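Local structure of putative hyaluronoglucosaminidase (Clostridium perfringens, 6PWI) at residues F182-Y187 with E194-L199; E232-I237 with Y286-R291; E239-G244 with N249-T254. The protein belongs to family 84 of the glycoside hydrolases and probably acts as a hexosaminidase, this chain holding its catalytic barrel with flanking domains. One frame throughout, in Å; residues are numbered along the deposited sequence.

Contact 1. Residues F182-Y187 with E194-L199; sequences FIEGYY and ENRKDL
Glu184 and Arg196 make the polar part of this contact as a bidentate salt bridge. The guanidinium meets the carboxylate side-on. Arg196 NE donates to Glu184 OE1 at 2.6 Å and lies on the syn lone pair of that oxygen. This bond is nearly straight (169°), and OE1 sits in the guanidinium plane. Arg196 NH2 reaches Glu184 OE2 at 3.0 Å, but less straight and tilted from both planes, which are 35° apart. The extended glutamate chain and the arginine cross at about a right angle. Both carboxylate oxygens have a second partner: OE1 bonds to Tyr211 OH and OE2 to Trp191 N. Arg196 NH1 is hydrogen-bonded to Asn193 OD1. The bridge is buried, and these bonds probably fix the rotation of both groups.

The apolar part is Phe182 against Leu199. Phe182 CZ lies 3.7 Å from Leu199 CB, with the ring meeting it obliquely. Leu436 of helix 433-444 packs on both residues.

Strand 179-184 and helix 193-204 begin a beta-alpha-beta unit, completed by strand 210-213. It is the first such unit of an eight-stranded (beta/alpha)8 barrel.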
loop_
_atom_site.group_PDB
_atom_site.type_symbol
_atom_site.label_atom_id
_atom_site.label_comp_id
_atom_site.label_asym_id
_atom_site.label_seq_id
_atom_site.Cartn_x
_atom_site.Cartn_y
_atom_site.Cartn_z
ATOM N N PHE A 182 -0.088 5.683 -0.852
ATOM C CA PHE A 182 1.268 5.384 -1.267
ATOM C C PHE A 182 1.822 6.590 -2.014
ATOM O O PHE A 182 1.077 7.338 -2.645
ATOM C CB PHE A 182 1.282 4.122 -2.135
ATOM C CG PHE A 182 0.345 4.136 -3.320
ATOM C CD1 PHE A 182 0.811 4.446 -4.594
ATOM C CD2 PHE A 182 -1.005 3.829 -3.172
ATOM C CE1 PHE A 182 -0.049 4.447 -5.686
ATOM C CE2 PHE A 182 -1.866 3.841 -4.264
ATOM C CZ PHE A 182 -1.387 4.150 -5.519
ATOM N N ILE A 183 3.143 6.753 -1.925
ATOM C CA ILE A 183 3.870 7.840 -2.555
ATOM C C ILE A 183 4.962 7.238 -3.430
ATOM O O ILE A 183 5.734 6.398 -2.969
ATOM C CB ILE A 183 4.475 8.777 -1.490
ATOM C CG1 ILE A 183 5.278 9.910 -2.137
ATOM C CG2 ILE A 183 5.310 7.989 -0.487
ATOM C CD1 ILE A 183 5.636 11.028 -1.191
ATOM N N GLU A 184 5.027 7.697 -4.682
ATOM C CA GLU A 184 6.140 7.359 -5.551
ATOM C C GLU A 184 7.307 8.285 -5.209
ATOM O O GLU A 184 7.462 9.336 -5.821
ATOM C CB GLU A 184 5.703 7.478 -7.014
ATOM C CG GLU A 184 6.720 6.933 -7.997
ATOM C CD GLU A 184 6.335 6.931 -9.470
ATOM O OE1 GLU A 184 5.118 7.035 -9.786
ATOM O OE2 GLU A 184 7.264 6.818 -10.306
ATOM N N GLY A 185 8.119 7.900 -4.222
ATOM C CA GLY A 185 9.133 8.806 -3.701
ATOM C C GLY A 185 10.479 8.139 -3.416
ATOM O O GLY A 185 11.205 8.573 -2.521
ATOM N N TYR A 186 10.819 7.107 -4.197
ATOM C CA TYR A 186 12.072 6.386 -4.043
ATOM C C TYR A 186 13.065 6.851 -5.109
ATOM O O TYR A 186 12.681 7.558 -6.029
ATOM C CB TYR A 186 11.811 4.892 -4.217
ATOM C CG TYR A 186 11.138 4.552 -5.523
ATOM C CD1 TYR A 186 11.868 4.430 -6.697
ATOM C CD2 TYR A 186 9.763 4.379 -5.590
ATOM C CE1 TYR A 186 11.250 4.124 -7.900
ATOM C CE2 TYR A 186 9.131 4.075 -6.785
ATOM C CZ TYR A 186 9.878 3.949 -7.943
ATOM O OH TYR A 186 9.256 3.657 -9.118
ATOM N N TYR A 187 14.333 6.435 -4.984
ATOM C CA TYR A 187 15.341 6.580 -6.024
ATOM C C TYR A 187 15.353 5.315 -6.871
ATOM O O TYR A 187 15.579 4.224 -6.360
ATOM C CB TYR A 187 16.730 6.800 -5.421
ATOM C CG TYR A 187 16.857 8.038 -4.566
ATOM C CD1 TYR A 187 17.302 9.239 -5.108
ATOM C CD2 TYR A 187 16.522 8.019 -3.213
ATOM C CE1 TYR A 187 17.410 10.385 -4.331
ATOM C CE2 TYR A 187 16.626 9.156 -2.423
ATOM C CZ TYR A 187 17.073 10.343 -2.984
ATOM O OH TYR A 187 17.185 11.469 -2.216
ATOM N N GLU A 194 0.791 2.790 -16.938
ATOM C CA GLU A 194 -0.035 1.603 -16.783
ATOM C C GLU A 194 -0.073 1.181 -15.308
ATOM O O GLU A 194 -1.151 0.907 -14.773
ATOM C CB GLU A 194 0.482 0.486 -17.697
ATOM C CG GLU A 194 -0.500 -0.663 -17.913
ATOM C CD GLU A 194 -0.055 -1.769 -18.872
ATOM O OE1 GLU A 194 1.134 -1.774 -19.272
ATOM O OE2 GLU A 194 -0.900 -2.632 -19.225
ATOM N N ASN A 195 1.106 1.143 -14.658
ATOM C CA ASN A 195 1.251 0.626 -13.303
ATOM C C ASN A 195 0.711 1.616 -12.271
ATOM O O ASN A 195 0.117 1.196 -11.279
ATOM C CB ASN A 195 2.686 0.203 -12.973
ATOM C CG ASN A 195 3.003 -1.235 -13.337
ATOM O OD1 ASN A 195 2.207 -2.145 -13.093
ATOM N ND2 ASN A 195 4.177 -1.455 -13.912
ATOM N N ARG A 196 0.926 2.921 -12.497
ATOM C CA ARG A 196 0.381 3.925 -11.598
ATOM C C ARG A 196 -1.141 3.805 -11.535
ATOM O O ARG A 196 -1.724 3.892 -10.458
ATOM C CB ARG A 196 0.812 5.334 -12.006
ATOM C CG ARG A 196 2.244 5.668 -11.626
ATOM C CD ARG A 196 2.770 6.752 -12.545
ATOM N NE ARG A 196 4.080 7.247 -12.158
ATOM C CZ ARG A 196 4.899 7.882 -12.983
ATOM N NH1 ARG A 196 4.537 8.087 -14.237
ATOM N NH2 ARG A 196 6.072 8.308 -12.556
ATOM N N LYS A 197 -1.773 3.596 -12.695
ATOM C CA LYS A 197 -3.218 3.465 -12.757
ATOM C C LYS A 197 -3.652 2.201 -12.019
ATOM O O LYS A 197 -4.667 2.206 -11.331
ATOM C CB LYS A 197 -3.694 3.459 -14.211
ATOM C CG LYS A 197 -3.547 4.796 -14.918
ATOM C CD LYS A 197 -3.951 4.750 -16.363
ATOM C CE LYS A 197 -3.401 5.930 -17.137
ATOM N NZ LYS A 197 -3.558 5.722 -18.594
ATOM N N ASP A 198 -2.859 1.133 -12.161
ATOM C CA ASP A 198 -3.195 -0.166 -11.608
ATOM C C ASP A 198 -3.103 -0.143 -10.085
ATOM O O ASP A 198 -3.896 -0.812 -9.426
ATOM C CB ASP A 198 -2.311 -1.271 -12.186
ATOM C CG ASP A 198 -2.946 -2.647 -12.085
ATOM O OD1 ASP A 198 -4.116 -2.778 -12.493
ATOM O OD2 ASP A 198 -2.266 -3.576 -11.597
ATOM N N LEU A 199 -2.128 0.605 -9.541
ATOM C CA LEU A 199 -1.972 0.724 -8.097
ATOM C C LEU A 199 -3.118 1.554 -7.531
ATOM O O LEU A 199 -3.677 1.209 -6.491
ATOM C CB LEU A 199 -0.611 1.329 -7.733
ATOM C CG LEU A 199 0.617 0.440 -7.956
ATOM C CD1 LEU A 199 1.851 1.065 -7.325
ATOM C CD2 LEU A 199 0.412 -0.959 -7.404
#

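Contact 2. Residues E232-I237 with Y286-R291; sequences EKLAEI and YSVGVR
Leu234 turns CG opposite its backbone N (chi1 -172°), and Val288 turns CG1 opposite its carbonyl carbon (chi1 -69°). These rotations bring the two branched ends together. Leu234 CG is 3.8 Å from Val288 CG1, and Leu234 CD2 is 4.0 Å from the same methyl. The other branches meet as well, with Leu234 CD1 4.1 Å from Val288 CG2. One helix turn on, Ile237 CG2 comes within 4.2 Å of Val288 CG2. The valine thus packs against two residues on one side of helix 231-247. The contact is wholly apolar and only partly buried.

Val288 sits in a type I turn where helix 268-286 ends in a Schellman motif. Gly289, with positive phi, is the C-prime residue. Its N bonds to Tyr286 O, and Val290 N bonds to Leu285 O.

Arg291 braces this chain end through two carbonyl oxygens. Its NH2 donates to Tyr286 O at 2.8 Å, in the carbonyl plane and on a lone pair. It also donates to Val290 O at 2.9 Å, from above that carbonyl's plane. The guanidinium lies over a face of the Tyr286 ring, with NH2 above the ring centre. Asp323 OD2 forms a salt bridge with Arg291 NE, and its OD1 is hydrogen-bonded to Tyr286 OH.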
loop_
_atom_site.group_PDB
_atom_site.type_symbol
_atom_site.label_atom_id
_atom_site.label_comp_id
_atom_site.label_asym_id
_atom_site.label_seq_id
_atom_site.Cartn_x
_atom_site.Cartn_y
_atom_site.Cartn_z
ATOM N N GLU A 232 1.659 16.895 -24.211
ATOM C CA GLU A 232 1.586 15.437 -24.212
ATOM C C GLU A 232 1.688 14.925 -22.777
ATOM O O GLU A 232 0.941 14.024 -22.396
ATOM C CB GLU A 232 2.627 14.773 -25.121
ATOM N N LYS A 233 2.591 15.530 -21.986
ATOM C CA LYS A 233 2.836 15.098 -20.619
ATOM C C LYS A 233 1.620 15.402 -19.741
ATOM O O LYS A 233 1.205 14.562 -18.942
ATOM C CB LYS A 233 4.179 15.620 -20.089
ATOM N N LEU A 234 1.027 16.586 -19.923
ATOM C CA LEU A 234 -0.159 16.980 -19.181
ATOM C C LEU A 234 -1.319 16.028 -19.475
ATOM O O LEU A 234 -2.108 15.716 -18.587
ATOM C CB LEU A 234 -0.520 18.430 -19.535
ATOM C CG LEU A 234 -1.633 19.053 -18.686
ATOM C CD1 LEU A 234 -1.140 19.385 -17.282
ATOM C CD2 LEU A 234 -2.219 20.291 -19.350
ATOM N N ALA A 235 -1.428 15.573 -20.728
ATOM C CA ALA A 235 -2.534 14.718 -21.133
ATOM C C ALA A 235 -2.381 13.340 -20.494
ATOM O O ALA A 235 -3.375 12.665 -20.219
ATOM C CB ALA A 235 -2.611 14.629 -22.637
ATOM N N GLU A 236 -1.126 12.939 -20.260
ATOM C CA GLU A 236 -0.828 11.680 -19.597
ATOM C C GLU A 236 -1.225 11.782 -18.130
ATOM O O GLU A 236 -1.799 10.844 -17.586
ATOM C CB GLU A 236 0.653 11.327 -19.715
ATOM C CG GLU A 236 1.046 10.802 -21.083
ATOM C CD GLU A 236 2.547 10.708 -21.304
ATOM O OE1 GLU A 236 3.309 10.647 -20.301
ATOM O OE2 GLU A 236 2.957 10.695 -22.480
ATOM N N ILE A 237 -0.921 12.931 -17.513
ATOM C CA ILE A 237 -1.287 13.200 -16.133
ATOM C C ILE A 237 -2.808 13.139 -16.000
ATOM O O ILE A 237 -3.321 12.502 -15.079
ATOM C CB ILE A 237 -0.683 14.530 -15.628
ATOM C CG1 ILE A 237 0.830 14.412 -15.406
ATOM C CG2 ILE A 237 -1.396 15.020 -14.372
ATOM C CD1 ILE A 237 1.527 15.728 -15.126
ATOM N N TYR A 286 -4.666 21.869 -11.808
ATOM C CA TYR A 286 -6.059 22.003 -11.396
ATOM C C TYR A 286 -6.984 21.798 -12.594
ATOM O O TYR A 286 -8.072 21.235 -12.453
ATOM C CB TYR A 286 -6.341 23.378 -10.777
ATOM C CG TYR A 286 -7.725 23.524 -10.188
ATOM C CD1 TYR A 286 -7.968 23.240 -8.853
ATOM C CD2 TYR A 286 -8.803 23.943 -10.960
ATOM C CE1 TYR A 286 -9.239 23.359 -8.310
ATOM C CE2 TYR A 286 -10.083 24.058 -10.437
ATOM C CZ TYR A 286 -10.300 23.771 -9.102
ATOM O OH TYR A 286 -11.549 23.876 -8.563
ATOM N N SER A 287 -6.517 22.254 -13.768
ATOM C CA SER A 287 -7.295 22.255 -14.996
ATOM C C SER A 287 -7.463 20.840 -15.547
ATOM O O SER A 287 -8.336 20.605 -16.377
ATOM C CB SER A 287 -6.692 23.187 -16.019
ATOM O OG SER A 287 -5.653 22.550 -16.744
ATOM N N VAL A 288 -6.633 19.891 -15.101
ATOM C CA VAL A 288 -6.833 18.516 -15.534
ATOM C C VAL A 288 -7.420 17.666 -14.407
ATOM O O VAL A 288 -7.550 16.458 -14.573
ATOM C CB VAL A 288 -5.581 17.883 -16.180
ATOM C CG1 VAL A 288 -5.252 18.518 -17.521
ATOM C CG2 VAL A 288 -4.363 17.900 -15.267
ATOM N N GLY A 289 -7.785 18.288 -13.275
ATOM C CA GLY A 289 -8.609 17.618 -12.274
ATOM C C GLY A 289 -7.926 17.366 -10.924
ATOM O O GLY A 289 -8.558 16.846 -10.009
ATOM N N VAL A 290 -6.645 17.732 -10.794
ATOM C CA VAL A 290 -5.935 17.615 -9.527
ATOM C C VAL A 290 -6.605 18.513 -8.486
ATOM O O VAL A 290 -6.851 19.689 -8.741
ATOM C CB VAL A 290 -4.437 17.948 -9.672
ATOM C CG1 VAL A 290 -3.719 17.868 -8.336
ATOM C CG2 VAL A 290 -3.748 17.061 -10.700
ATOM N N ARG A 291 -6.866 17.954 -7.295
ATOM C CA ARG A 291 -7.614 18.658 -6.261
ATOM C C ARG A 291 -6.904 18.581 -4.905
ATOM O O ARG A 291 -7.493 18.916 -3.876
ATOM C CB ARG A 291 -9.054 18.131 -6.200
ATOM C CG ARG A 291 -9.926 18.532 -7.383
ATOM C CD ARG A 291 -10.244 20.018 -7.439
ATOM N NE ARG A 291 -11.044 20.413 -8.596
ATOM C CZ ARG A 291 -10.595 20.546 -9.847
ATOM N NH1 ARG A 291 -11.427 20.911 -10.804
ATOM N NH2 ARG A 291 -9.326 20.319 -10.147
#

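Contact 3. Residues E239-G244 with N249-T254; sequences EMVDVG and NKFIWT
Phe251 packs against Met240 and Val241 where helix 231-247 lies on strand 250-255. Together with strand 210-213 they form a beta-alpha-beta unit of the (beta/alpha)8 barrel. The local axes approach to 6.6 Å, and the strand runs back at 133° to the helix.

The tight part is round the Phe251 ring. Phe251 CB points toward the helix, and CG lies anti to the backbone N, which sets the ring beside Met240 and Val241. Val241 CG2 makes an off-centre CH-pi contact, 4.0 Å from the centroid of the Phe251 ring and 30° from its normal. The same methyl is 3.6 Å from Phe251 CD2. Met240 touches elsewhere on the ring, with CB 3.9 Å from both Phe251 CD1 and Phe251 CE1, so it lies along that side of the ring. Phe213 meets the Phe251 ring with its plane at about 35°, so the neighbouring strand adds to this buried cluster.

At the end of the contact the backbones come close. Gly244 has no side chain, and its CA lies 3.4 Å from Asn249 O as a CA-H...O contact.

The packing is looser on the two far sides. Asp242 CB points away from the strand, off the back of the helix. Asp242 OD2 pairs with Lys238 NZ on the same helix. Lys250 CB points away from the helix, on the other side of the strand. Lys250 NZ bonds to Asn209 O, and its charge makes a cation-pi contact with Tyr325.

No direct hydrogen bond joins the two segments. A water links them instead. It donates to Val241 O at 2.9 Å and accepts from Phe251 N at 3.0 Å.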
loop_
_atom_site.group_PDB
_atom_site.type_symbol
_atom_site.label_atom_id
_atom_site.label_comp_id
_atom_site.label_asym_id
_atom_site.label_seq_id
_atom_site.Cartn_x
_atom_site.Cartn_y
_atom_site.Cartn_z
ATOM N N GLU A 239 -4.979 11.500 -17.642
ATOM C CA GLU A 239 -5.477 10.133 -17.665
ATOM C C GLU A 239 -5.333 9.491 -16.284
ATOM O O GLU A 239 -6.219 8.763 -15.847
ATOM C CB GLU A 239 -4.762 9.298 -18.729
ATOM C CG GLU A 239 -5.374 9.412 -20.110
ATOM C CD GLU A 239 -4.684 8.572 -21.171
ATOM O OE1 GLU A 239 -3.691 7.894 -20.839
ATOM O OE2 GLU A 239 -5.142 8.594 -22.333
ATOM N N MET A 240 -4.221 9.779 -15.596
ATOM C CA MET A 240 -3.978 9.219 -14.276
ATOM C C MET A 240 -4.916 9.849 -13.250
ATOM O O MET A 240 -5.428 9.152 -12.377
ATOM C CB MET A 240 -2.520 9.394 -13.845
ATOM C CG MET A 240 -1.594 8.490 -14.620
ATOM S SD MET A 240 0.117 8.576 -14.061
ATOM C CE MET A 240 0.722 10.016 -14.942
ATOM N N VAL A 241 -5.151 11.159 -13.386
ATOM C CA VAL A 241 -6.023 11.890 -12.484
ATOM C C VAL A 241 -7.449 11.346 -12.596
ATOM O O VAL A 241 -8.161 11.229 -11.597
ATOM C CB VAL A 241 -5.941 13.407 -12.747
ATOM C CG1 VAL A 241 -7.044 14.173 -12.039
ATOM C CG2 VAL A 241 -4.575 13.967 -12.381
ATOM N N ASP A 242 -7.856 10.986 -13.816
ATOM C CA ASP A 242 -9.184 10.446 -14.044
ATOM C C ASP A 242 -9.325 9.096 -13.342
ATOM O O ASP A 242 -10.377 8.817 -12.762
ATOM C CB ASP A 242 -9.512 10.360 -15.538
ATOM C CG ASP A 242 -9.807 11.691 -16.226
ATOM O OD1 ASP A 242 -9.983 12.728 -15.517
ATOM O OD2 ASP A 242 -9.866 11.688 -17.479
ATOM N N VAL A 243 -8.271 8.261 -13.394
ATOM C CA VAL A 243 -8.300 6.985 -12.692
ATOM C C VAL A 243 -8.437 7.252 -11.194
ATOM O O VAL A 243 -9.217 6.588 -10.509
ATOM C CB VAL A 243 -7.100 6.069 -13.014
ATOM C CG1 VAL A 243 -7.082 4.851 -12.106
ATOM C CG2 VAL A 243 -7.103 5.619 -14.466
ATOM N N GLY A 244 -7.696 8.261 -10.713
ATOM C CA GLY A 244 -7.801 8.732 -9.343
ATOM C C GLY A 244 -9.232 9.116 -8.961
ATOM O O GLY A 244 -9.681 8.799 -7.859
ATOM N N ASN A 249 -8.841 6.973 -5.049
ATOM C CA ASN A 249 -7.444 6.988 -4.663
ATOM C C ASN A 249 -6.799 8.174 -5.386
ATOM O O ASN A 249 -6.152 8.001 -6.416
ATOM C CB ASN A 249 -6.827 5.625 -5.005
ATOM C CG ASN A 249 -5.485 5.324 -4.362
ATOM O OD1 ASN A 249 -5.240 4.188 -3.972
ATOM N ND2 ASN A 249 -4.594 6.300 -4.263
ATOM N N LYS A 250 -7.000 9.387 -4.856
ATOM C CA LYS A 250 -6.766 10.616 -5.605
ATOM C C LYS A 250 -5.300 10.740 -6.004
ATOM O O LYS A 250 -4.408 10.347 -5.256
ATOM C CB LYS A 250 -7.051 11.873 -4.776
ATOM C CG LYS A 250 -8.404 11.947 -4.083
ATOM C CD LYS A 250 -8.581 13.219 -3.246
ATOM C CE LYS A 250 -7.595 13.382 -2.100
ATOM N NZ LYS A 250 -7.825 12.420 -0.990
ATOM N N PHE A 251 -5.083 11.343 -7.179
ATOM C CA PHE A 251 -3.780 11.779 -7.643
ATOM C C PHE A 251 -3.425 13.095 -6.952
ATOM O O PHE A 251 -4.078 14.113 -7.185
ATOM C CB PHE A 251 -3.839 11.972 -9.160
ATOM C CG PHE A 251 -2.526 12.259 -9.839
ATOM C CD1 PHE A 251 -1.825 11.248 -10.489
ATOM C CD2 PHE A 251 -1.992 13.540 -9.849
ATOM C CE1 PHE A 251 -0.625 11.508 -11.134
ATOM C CE2 PHE A 251 -0.788 13.799 -10.489
ATOM C CZ PHE A 251 -0.110 12.784 -11.135
ATOM N N ILE A 252 -2.386 13.067 -6.107
ATOM C CA ILE A 252 -1.902 14.262 -5.434
ATOM C C ILE A 252 -0.584 14.704 -6.068
ATOM O O ILE A 252 0.407 13.968 -6.050
ATOM C CB ILE A 252 -1.761 14.013 -3.922
ATOM C CG1 ILE A 252 -3.110 13.649 -3.292
ATOM C CG2 ILE A 252 -1.115 15.213 -3.243
ATOM C CD1 ILE A 252 -3.004 12.761 -2.078
ATOM N N TRP A 253 -0.582 15.918 -6.634
ATOM C CA TRP A 253 0.590 16.411 -7.337
ATOM C C TRP A 253 1.486 17.132 -6.336
ATOM O O TRP A 253 0.976 17.680 -5.365
ATOM C CB TRP A 253 0.175 17.314 -8.507
ATOM C CG TRP A 253 1.317 17.630 -9.428
ATOM C CD1 TRP A 253 1.875 16.804 -10.363
ATOM C CD2 TRP A 253 2.068 18.856 -9.473
ATOM N NE1 TRP A 253 2.918 17.430 -10.988
ATOM C CE2 TRP A 253 3.063 18.689 -10.465
ATOM C CE3 TRP A 253 1.997 20.071 -8.781
ATOM C CZ2 TRP A 253 3.972 19.700 -10.781
ATOM C CZ3 TRP A 253 2.895 21.070 -9.096
ATOM C CH2 TRP A 253 3.869 20.883 -10.082
ATOM N N THR A 254 2.807 17.122 -6.564
ATOM C CA THR A 254 3.752 17.719 -5.622
ATOM C C THR A 254 4.768 18.604 -6.344
ATOM O O THR A 254 4.967 18.463 -7.548
ATOM C CB THR A 254 4.496 16.657 -4.796
ATOM O OG1 THR A 254 5.188 15.770 -5.677
ATOM C CG2 THR A 254 3.580 15.881 -3.873
HETATM O O HOH W 1 -7.355 12.206 -8.985
#

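In the fold
Going from the N terminus, contact 1 closes first, over the short loop between strand 179-184 and helix 193-204. Helix 231-247 then opens contact 2. Contact 3 opens and closes, between that helix and strand 250-255, before residues 286-291 complete contact 2. Contact 3 therefore lies within the longer loop, and none of the contacts cross. Contacts 2 and 3 share the helix and meet where Val241 packs on Val290. Contacts 1 and 3 touch through the Lys197-Glu239 salt bridge and through Arg196 CD against Met240 SD. Together they tie the first and third barrel strands to helices 193-204 and 231-247, and the latter helix to the turn before strand 293-296.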